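Local atomic coordinates of GDNF family receptor alpha-3 (Homo sapiens, PDB entry 2GH0), a protein that binds artemin, a growth factor that keeps peripheral sensory and sympathetic neurons alive, and thereby brings about autophosphorylation and activation of the RET receptor. Residues C89-V94 with A163-C168; Q119-P124 with C131-S136; R137-Y142 with T192-A197. All coordinates share one frame; numbering follows the deposited sequence.

Contact 1 (C89-V94 with A163-C168); sequences CALPPV and ALSCTC
The forked end of Leu91 meets the side chain of Ser165, and this small meeting makes up most of the contact, which buries 99 Å² in all. Leu91 CD1 lies 4.0 Å from Ser165 CB, while Leu91 CD2 stands 4.1 Å from Ser165 OG, so that one methyl faces each end of the short CB-OG bond of the serine. The fork gets there because CG is turned anti to the carbonyl carbon (chi1 -51°), with the branch beyond it extended (chi2 177°). Ser165 keeps its hydroxyl between its own backbone N and carbonyl carbon (chi1 76°), which swings OG toward the 89-94 side. The ring of Pro92 comes up more loosely, its CD 4.5 Å from Ser165 OG.

No direct hydrogen bond spans the two segments; a water supplies the polar link. It donates to Pro92 O at 2.8 Å and is hydrogen-bonded to Ser165 OG at 3.0 Å, so the serine hydroxyl has an apolar neighbour in the Leu91 CD2 methyl and a polar one in the water. Thr151 packs against the Leu91 side chain, and Arg43 of helix 43-56 against Pro92.

Cystines lie in both segments: Cys89 is joined to Cys41, Cys166 to Cys98 and Cys168 to Cys178. The water-bridged meeting of two loops is a light surface contact: 89-94 leaves helix 87-90, which the Cys89-Cys41 disulfide ties to the first of the two disulfide-rich GDNF/GAS1 domains in this chain, and 163-168, running on from strand 162-164, belongs to the second.

Contact 2 (Q119-P124 with C131-S136); sequences QTHCHP and CATEQS
Pro124 and Cys131 bring their backbones together in a single beta bridge, with CA atoms 4.8 Å apart, at the neck of the loop that joins helix 109-121 to helix 135-143. Next to it, His123 O lies 2.9 Å from Ala132 N. Cys122 is the first residue to leave the helical conformation on one side, and Glu134 holds the N-cap position of the helix on the other.

The main side-chain meeting is between His121 and Thr133. Thr133 OG1 sits in the plane of the imidazole at its CD2 edge, 2.9 Å from that carbon, and Thr133 CG2 follows at 3.5 Å from the same atom. The threonine presents this pair because its hydroxyl lies between backbone N and carbonyl carbon (chi1 53°). On one face of the imidazole, Thr120 CG2 rests above the ring centre, and a hydrogen bond between His121 ND1 and Asp117 O fixes the ring's rotation. An alanine here, lacking the ring, would probably open a gap beside the Thr133 hydroxyl and methyl and leave Asp117 O without its imidazole partner. Ala132 packs its methyl against backbone oxygens, its CB 3.4 Å from Thr120 O. Two buried oxygens, His121 O and Thr133 OG1, have no polar partner in the model.

Disulfides leave both sides of the neck, Cys122 to Cys138 and Cys131 to Cys190. Such a loop between two helices, with cystines on both sides and much of it at the surface, belongs to the compact helical fold of a GDNF/GAS1 domain.

Contact 3 (R137-Y142 with T192-A197); sequences RCLRAY and TEAIAA
Leu139 drives one methyl of its fork against Ala194 and Ile195 where two helices of the disulfide-rich, helical GDNF/GAS1 fold cross almost at right angles. The segments 137-142 and 192-197 make an angle of 98° and their axes approach to 9.7 Å, with the methyl of Ala194 directed at the other helix.

The tight part gathers round a single atom. Leu139 CD2 is 3.6 Å from Ala194 CB and 3.7 Å from Ile195 CG1, packing against both residues at once. Ile195 offers CG1 because that branch is anti to the carbonyl carbon (chi1 -70°). All the residues that touch here are buried; they meet through carbon atoms of their side chains, and no hydrogen bond crosses between the segments.

Packing slackens toward Tyr142, whose CE2 comes only to 4.4 Å from Ile195 CD1; its side chain also touches Leu191 and Phe118. Turned to solvent on the far side of helix 135-143 are the long side chains of Arg137, which packs on His121, and Arg140, which forms a salt bridge with Glu59. The exposed Thr192 likewise faces away from the crossing and hydrogen-bonds through its hydroxyl to Asn188 O. Back in the core, across the two segments, the other methyl of the leucine fork meets backbone: Leu139 CD1 lies 3.9 Å from Ala194 O.

In the fold
Contacts 2 and 3 are neighbours, their centres 8 Å apart; both use helix 135-143 and are joined covalently by the Cys122-Cys138 disulfide. Contact 1 lies apart, 24 Å from contact 2 and 21 Å from contact 3 between centres, and across the chain's centre from contact 3. Along the chain, contact 2 is nested within the loop that contact 1 closes, and it ends before contact 3 begins, whereas the segments of contacts 1 and 3 alternate. Contacts 2 and 3 thus lie together around helix 135-143, part of the second of the two GDNF/GAS1 domains in this chain, while contact 1 brings that domain's 163-168 segment against the segment leaving helix 87-90.

Contact 1 (C89-V94 with A163-C168)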
loop_
_atom_site.group_PDB
_atom_site.type_symbol
_atom_site.label_atom_id
_atom_site.label_comp_id
_atom_site.label_asym_id
_atom_site.label_seq_id
_atom_site.Cartn_x
_atom_site.Cartn_y
_atom_site.Cartn_z
ATOM N N CYS C 89 13.639 -22.982 -30.406
ATOM C CA CYS C 89 12.558 -22.107 -30.738
ATOM C C CYS C 89 12.691 -21.479 -32.110
ATOM O O CYS C 89 11.690 -21.400 -32.831
ATOM C CB CYS C 89 12.402 -20.975 -29.719
ATOM S SG CYS C 89 11.076 -19.844 -30.259
ATOM N N ALA C 90 13.884 -20.968 -32.425
ATOM C CA ALA C 90 14.131 -20.140 -33.609
ATOM C C ALA C 90 14.065 -20.965 -34.901
ATOM O O ALA C 90 13.726 -20.441 -35.947
ATOM C CB ALA C 90 15.502 -19.474 -33.518
ATOM N N LEU C 91 14.417 -22.234 -34.815
ATOM C CA LEU C 91 14.522 -23.079 -36.034
ATOM C C LEU C 91 13.355 -24.047 -36.141
ATOM O O LEU C 91 12.944 -24.613 -35.131
ATOM C CB LEU C 91 15.855 -23.819 -36.018
ATOM C CG LEU C 91 17.124 -22.974 -35.789
ATOM C CD1 LEU C 91 18.368 -23.887 -35.725
ATOM C CD2 LEU C 91 17.251 -22.028 -36.910
ATOM N N PRO C 92 12.824 -24.255 -37.382
ATOM C CA PRO C 92 11.804 -25.264 -37.655
ATOM C C PRO C 92 12.242 -26.610 -37.121
ATOM O O PRO C 92 13.405 -26.907 -37.150
ATOM C CB PRO C 92 11.741 -25.288 -39.186
ATOM C CG PRO C 92 12.079 -23.885 -39.582
ATOM C CD PRO C 92 13.187 -23.500 -38.599
ATOM N N PRO C 93 11.311 -27.419 -36.601
ATOM C CA PRO C 93 11.768 -28.730 -36.089
ATOM C C PRO C 93 12.079 -29.731 -37.215
ATOM O O PRO C 93 12.795 -30.728 -36.987
ATOM C CB PRO C 93 10.584 -29.210 -35.254
ATOM C CG PRO C 93 9.389 -28.551 -35.907
ATOM C CD PRO C 93 9.867 -27.210 -36.408
ATOM N N VAL C 94 11.577 -29.466 -38.420
ATOM C CA VAL C 94 12.016 -30.253 -39.591
ATOM C C VAL C 94 12.957 -29.423 -40.442
ATOM O O VAL C 94 12.570 -28.329 -40.886
ATOM C CB VAL C 94 10.836 -30.713 -40.458
ATOM C CG1 VAL C 94 11.315 -31.631 -41.631
ATOM C CG2 VAL C 94 9.760 -31.398 -39.589
ATOM N N ALA C 163 26.326 -24.035 -39.391
ATOM C CA ALA C 163 25.560 -24.494 -40.566
ATOM C C ALA C 163 24.180 -23.867 -40.535
ATOM O O ALA C 163 23.693 -23.433 -39.505
ATOM C CB ALA C 163 25.399 -26.007 -40.566
ATOM N N LEU C 164 23.549 -23.837 -41.699
ATOM C CA LEU C 164 22.131 -23.525 -41.777
ATOM C C LEU C 164 21.408 -24.775 -41.314
ATOM O O LEU C 164 21.993 -25.850 -41.334
ATOM C CB LEU C 164 21.761 -23.282 -43.241
ATOM C CG LEU C 164 22.246 -22.062 -43.986
ATOM C CD1 LEU C 164 21.643 -22.100 -45.416
ATOM C CD2 LEU C 164 21.671 -20.910 -43.223
ATOM N N SER C 165 20.128 -24.648 -40.947
ATOM C CA SER C 165 19.330 -25.772 -40.532
ATOM C C SER C 165 18.521 -26.296 -41.723
ATOM O O SER C 165 17.319 -26.093 -41.824
ATOM C CB SER C 165 18.357 -25.358 -39.428
ATOM O OG SER C 165 17.273 -24.626 -40.025
ATOM N N CYS C 166 19.219 -26.997 -42.589
ATOM C CA CYS C 166 18.689 -27.485 -43.836
ATOM C C CYS C 166 19.477 -28.696 -44.232
ATOM O O CYS C 166 20.502 -29.014 -43.625
ATOM C CB CYS C 166 18.720 -26.402 -44.921
ATOM S SG CYS C 166 20.320 -25.797 -45.480
ATOM N N THR C 167 19.004 -29.392 -45.239
ATOM C CA THR C 167 19.687 -30.587 -45.676
ATOM C C THR C 167 19.765 -30.490 -47.187
ATOM O O THR C 167 18.996 -29.751 -47.794
ATOM C CB THR C 167 18.932 -31.879 -45.234
ATOM O OG1 THR C 167 19.616 -33.027 -45.759
ATOM C CG2 THR C 167 17.498 -31.924 -45.797
ATOM N N CYS C 168 20.690 -31.221 -47.796
ATOM C CA CYS C 168 20.720 -31.299 -49.275
ATOM C C CYS C 168 20.195 -32.619 -49.781
ATOM O O CYS C 168 20.084 -32.832 -51.003
ATOM C CB CYS C 168 22.135 -31.019 -49.782
ATOM S SG CYS C 168 22.437 -29.241 -49.775
HETATM O O HOH W 1 15.282 -26.697 -39.217
#

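Contact 2 (Q119-P124 with C131-S136)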
loop_
_atom_site.group_PDB
_atom_site.type_symbol
_atom_site.label_atom_id
_atom_site.label_comp_id
_atom_site.label_asym_id
_atom_site.label_seq_id
_atom_site.Cartn_x
_atom_site.Cartn_y
_atom_site.Cartn_z
ATOM N N GLN C 119 26.887 -12.988 -48.570
ATOM C CA GLN C 119 27.606 -13.386 -49.803
ATOM C C GLN C 119 28.667 -12.392 -50.268
ATOM O O GLN C 119 29.645 -12.806 -50.848
ATOM C CB GLN C 119 26.592 -13.557 -50.940
ATOM C CG GLN C 119 25.742 -14.754 -50.659
ATOM C CD GLN C 119 24.662 -15.015 -51.737
ATOM O OE1 GLN C 119 24.274 -14.124 -52.541
ATOM N NE2 GLN C 119 24.162 -16.255 -51.736
ATOM N N THR C 120 28.437 -11.100 -50.042
ATOM C CA THR C 120 29.325 -9.986 -50.412
ATOM C C THR C 120 30.540 -9.949 -49.471
ATOM O O THR C 120 31.676 -9.836 -49.939
ATOM C CB THR C 120 28.581 -8.661 -50.358
ATOM O OG1 THR C 120 27.555 -8.676 -51.367
ATOM C CG2 THR C 120 29.492 -7.446 -50.636
ATOM N N HIS C 121 30.316 -10.102 -48.182
ATOM C CA HIS C 121 31.428 -9.901 -47.246
ATOM C C HIS C 121 32.148 -11.183 -46.855
ATOM O O HIS C 121 33.355 -11.135 -46.559
ATOM C CB HIS C 121 30.956 -9.141 -46.025
ATOM C CG HIS C 121 30.522 -7.737 -46.334
ATOM N ND1 HIS C 121 29.194 -7.390 -46.538
ATOM C CD2 HIS C 121 31.239 -6.616 -46.562
ATOM C CE1 HIS C 121 29.113 -6.096 -46.820
ATOM N NE2 HIS C 121 30.336 -5.600 -46.822
ATOM N N CYS C 122 31.438 -12.307 -46.898
ATOM C CA CYS C 122 32.009 -13.564 -46.456
ATOM C C CYS C 122 32.445 -14.438 -47.602
ATOM O O CYS C 122 32.773 -15.588 -47.353
ATOM C CB CYS C 122 31.052 -14.341 -45.550
ATOM S SG CYS C 122 30.644 -13.476 -44.019
ATOM N N HIS C 123 32.529 -13.887 -48.822
ATOM C CA HIS C 123 33.000 -14.705 -49.956
ATOM C C HIS C 123 34.536 -14.800 -49.896
ATOM O O HIS C 123 35.184 -13.750 -49.830
ATOM C CB HIS C 123 32.585 -14.048 -51.272
ATOM C CG HIS C 123 33.100 -14.743 -52.494
ATOM N ND1 HIS C 123 32.678 -16.000 -52.872
ATOM C CD2 HIS C 123 33.989 -14.349 -53.434
ATOM C CE1 HIS C 123 33.321 -16.372 -53.968
ATOM N NE2 HIS C 123 34.111 -15.380 -54.340
ATOM N N PRO C 124 35.113 -16.035 -49.918
ATOM C CA PRO C 124 36.611 -16.088 -49.888
ATOM C C PRO C 124 37.224 -15.618 -51.205
ATOM O O PRO C 124 36.781 -16.048 -52.269
ATOM C CB PRO C 124 36.905 -17.585 -49.569
ATOM C CG PRO C 124 35.668 -18.347 -50.035
ATOM C CD PRO C 124 34.497 -17.380 -49.852
ATOM N N CYS C 131 38.921 -12.732 -46.841
ATOM C CA CYS C 131 37.527 -12.356 -47.089
ATOM C C CYS C 131 37.466 -11.309 -48.217
ATOM O O CYS C 131 38.391 -10.495 -48.380
ATOM C CB CYS C 131 36.887 -11.771 -45.800
ATOM S SG CYS C 131 36.728 -13.064 -44.470
ATOM N N ALA C 132 36.327 -11.243 -48.906
ATOM C CA ALA C 132 36.232 -10.312 -50.012
ATOM C C ALA C 132 36.359 -8.829 -49.564
ATOM O O ALA C 132 36.820 -7.992 -50.337
ATOM C CB ALA C 132 34.915 -10.548 -50.814
ATOM N N THR C 133 35.965 -8.495 -48.330
ATOM C CA THR C 133 36.180 -7.134 -47.776
ATOM C C THR C 133 37.168 -7.163 -46.598
ATOM O O THR C 133 38.369 -6.942 -46.801
ATOM C CB THR C 133 34.844 -6.423 -47.396
ATOM O OG1 THR C 133 34.079 -7.277 -46.538
ATOM C CG2 THR C 133 34.033 -6.222 -48.654
ATOM N N GLU C 134 36.671 -7.481 -45.404
ATOM C CA GLU C 134 37.497 -7.565 -44.162
ATOM C C GLU C 134 36.751 -8.515 -43.244
ATOM O O GLU C 134 35.500 -8.612 -43.320
ATOM C CB GLU C 134 37.580 -6.159 -43.447
ATOM C CG GLU C 134 38.854 -5.359 -43.698
ATOM C CD GLU C 134 38.732 -3.889 -43.209
ATOM O OE1 GLU C 134 37.666 -3.578 -42.637
ATOM O OE2 GLU C 134 39.674 -3.033 -43.457
ATOM N N GLN C 135 37.458 -9.182 -42.322
ATOM C CA GLN C 135 36.754 -10.125 -41.412
ATOM C C GLN C 135 35.625 -9.448 -40.611
ATOM O O GLN C 135 34.636 -10.087 -40.381
ATOM C CB GLN C 135 37.727 -10.781 -40.415
ATOM C CG GLN C 135 38.837 -11.604 -41.091
ATOM C CD GLN C 135 39.753 -12.229 -40.063
ATOM O OE1 GLN C 135 39.842 -11.769 -38.900
ATOM N NE2 GLN C 135 40.441 -13.267 -40.467
ATOM N N SER C 136 35.786 -8.204 -40.143
ATOM C CA SER C 136 34.765 -7.617 -39.233
ATOM C C SER C 136 33.446 -7.423 -40.016
ATOM O O SER C 136 32.352 -7.515 -39.437
ATOM C CB SER C 136 35.187 -6.229 -38.658
ATOM O OG SER C 136 35.555 -5.351 -39.707
#

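Contact 3 (R137-Y142 with T192-A197)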
loop_
_atom_site.group_PDB
_atom_site.type_symbol
_atom_site.label_atom_id
_atom_site.label_comp_id
_atom_site.label_asym_id
_atom_site.label_seq_id
_atom_site.Cartn_x
_atom_site.Cartn_y
_atom_site.Cartn_z
ATOM N N ARG C 137 33.563 -7.064 -41.284
ATOM C CA ARG C 137 32.365 -6.930 -42.150
ATOM C C ARG C 137 31.659 -8.284 -42.414
ATOM O O ARG C 137 30.398 -8.369 -42.479
ATOM C CB ARG C 137 32.755 -6.272 -43.467
ATOM C CG ARG C 137 33.282 -4.837 -43.310
ATOM C CD ARG C 137 33.245 -4.180 -44.689
ATOM N NE ARG C 137 33.733 -2.805 -44.753
ATOM C CZ ARG C 137 33.039 -1.729 -44.363
ATOM N NH1 ARG C 137 31.814 -1.846 -43.828
ATOM N NH2 ARG C 137 33.578 -0.522 -44.488
ATOM N N CYS C 138 32.463 -9.350 -42.574
ATOM C CA CYS C 138 31.942 -10.706 -42.670
ATOM C C CYS C 138 31.213 -11.147 -41.404
ATOM O O CYS C 138 30.117 -11.684 -41.504
ATOM C CB CYS C 138 33.040 -11.733 -43.049
ATOM S SG CYS C 138 32.486 -13.456 -42.898
ATOM N N LEU C 139 31.772 -10.867 -40.224
ATOM C CA LEU C 139 31.101 -11.293 -38.990
ATOM C C LEU C 139 29.769 -10.598 -38.814
ATOM O O LEU C 139 28.775 -11.219 -38.419
ATOM C CB LEU C 139 31.991 -11.013 -37.764
ATOM C CG LEU C 139 33.176 -12.018 -37.681
ATOM C CD1 LEU C 139 33.913 -11.762 -36.324
ATOM C CD2 LEU C 139 32.940 -13.591 -37.896
ATOM N N ARG C 140 29.745 -9.313 -39.160
ATOM C CA ARG C 140 28.512 -8.511 -38.989
ATOM C C ARG C 140 27.438 -9.018 -39.941
ATOM O O ARG C 140 26.256 -9.072 -39.585
ATOM C CB ARG C 140 28.844 -7.028 -39.190
ATOM C CG ARG C 140 27.635 -6.110 -39.387
ATOM C CD ARG C 140 28.043 -4.767 -39.933
ATOM N NE ARG C 140 28.883 -3.988 -39.032
ATOM C CZ ARG C 140 30.170 -3.705 -39.239
ATOM N NH1 ARG C 140 30.802 -4.103 -40.339
ATOM N NH2 ARG C 140 30.829 -2.969 -38.346
ATOM N N ALA C 141 27.832 -9.415 -41.145
ATOM C CA ALA C 141 26.880 -9.959 -42.146
ATOM C C ALA C 141 26.385 -11.371 -41.791
ATOM O O ALA C 141 25.212 -11.717 -41.977
ATOM C CB ALA C 141 27.535 -9.988 -43.517
ATOM N N TYR C 142 27.286 -12.187 -41.269
ATOM C CA TYR C 142 26.923 -13.504 -40.704
ATOM C C TYR C 142 25.913 -13.364 -39.565
ATOM O O TYR C 142 24.833 -13.974 -39.617
ATOM C CB TYR C 142 28.179 -14.228 -40.210
ATOM C CG TYR C 142 27.866 -15.577 -39.552
ATOM C CD1 TYR C 142 27.571 -16.707 -40.312
ATOM C CD2 TYR C 142 27.860 -15.702 -38.165
ATOM C CE1 TYR C 142 27.292 -17.947 -39.693
ATOM C CE2 TYR C 142 27.571 -16.951 -37.535
ATOM C CZ TYR C 142 27.261 -18.055 -38.333
ATOM O OH TYR C 142 26.921 -19.216 -37.626
ATOM N N THR C 192 35.303 -19.186 -41.413
ATOM C CA THR C 192 36.002 -19.919 -40.376
ATOM C C THR C 192 37.142 -19.154 -39.747
ATOM O O THR C 192 37.290 -19.164 -38.526
ATOM C CB THR C 192 36.537 -21.229 -40.965
ATOM O OG1 THR C 192 35.387 -21.969 -41.394
ATOM C CG2 THR C 192 37.266 -22.019 -39.899
ATOM N N GLU C 193 37.947 -18.485 -40.564
ATOM C CA GLU C 193 39.057 -17.741 -40.058
ATOM C C GLU C 193 38.607 -16.493 -39.284
ATOM O O GLU C 193 39.206 -16.161 -38.266
ATOM C CB GLU C 193 40.021 -17.370 -41.174
ATOM C CG GLU C 193 40.884 -18.589 -41.608
ATOM C CD GLU C 193 41.380 -19.454 -40.360
ATOM O OE1 GLU C 193 42.105 -18.922 -39.456
ATOM O OE2 GLU C 193 40.952 -20.629 -40.234
ATOM N N ALA C 194 37.587 -15.814 -39.763
ATOM C CA ALA C 194 37.037 -14.641 -39.097
ATOM C C ALA C 194 36.514 -15.013 -37.712
ATOM O O ALA C 194 36.770 -14.325 -36.698
ATOM C CB ALA C 194 35.882 -14.047 -39.967
ATOM N N ILE C 195 35.751 -16.093 -37.647
ATOM C CA ILE C 195 35.251 -16.600 -36.359
ATOM C C ILE C 195 36.390 -17.010 -35.419
ATOM O O ILE C 195 36.404 -16.657 -34.235
ATOM C CB ILE C 195 34.160 -17.795 -36.537
ATOM C CG1 ILE C 195 32.847 -17.196 -37.120
ATOM C CG2 ILE C 195 33.907 -18.452 -35.192
ATOM C CD1 ILE C 195 31.763 -18.312 -37.447
ATOM N N ALA C 196 37.309 -17.796 -35.926
ATOM C CA ALA C 196 38.464 -18.268 -35.125
ATOM C C ALA C 196 39.271 -17.125 -34.517
ATOM O O ALA C 196 39.657 -17.151 -33.320
ATOM C CB ALA C 196 39.358 -19.097 -36.001
ATOM N N ALA C 197 39.547 -16.104 -35.333
ATOM C CA ALA C 197 40.352 -14.948 -34.823
ATOM C C ALA C 197 39.605 -14.216 -33.685
ATOM O O ALA C 197 40.203 -13.781 -32.700
ATOM C CB ALA C 197 40.679 -13.961 -35.982
#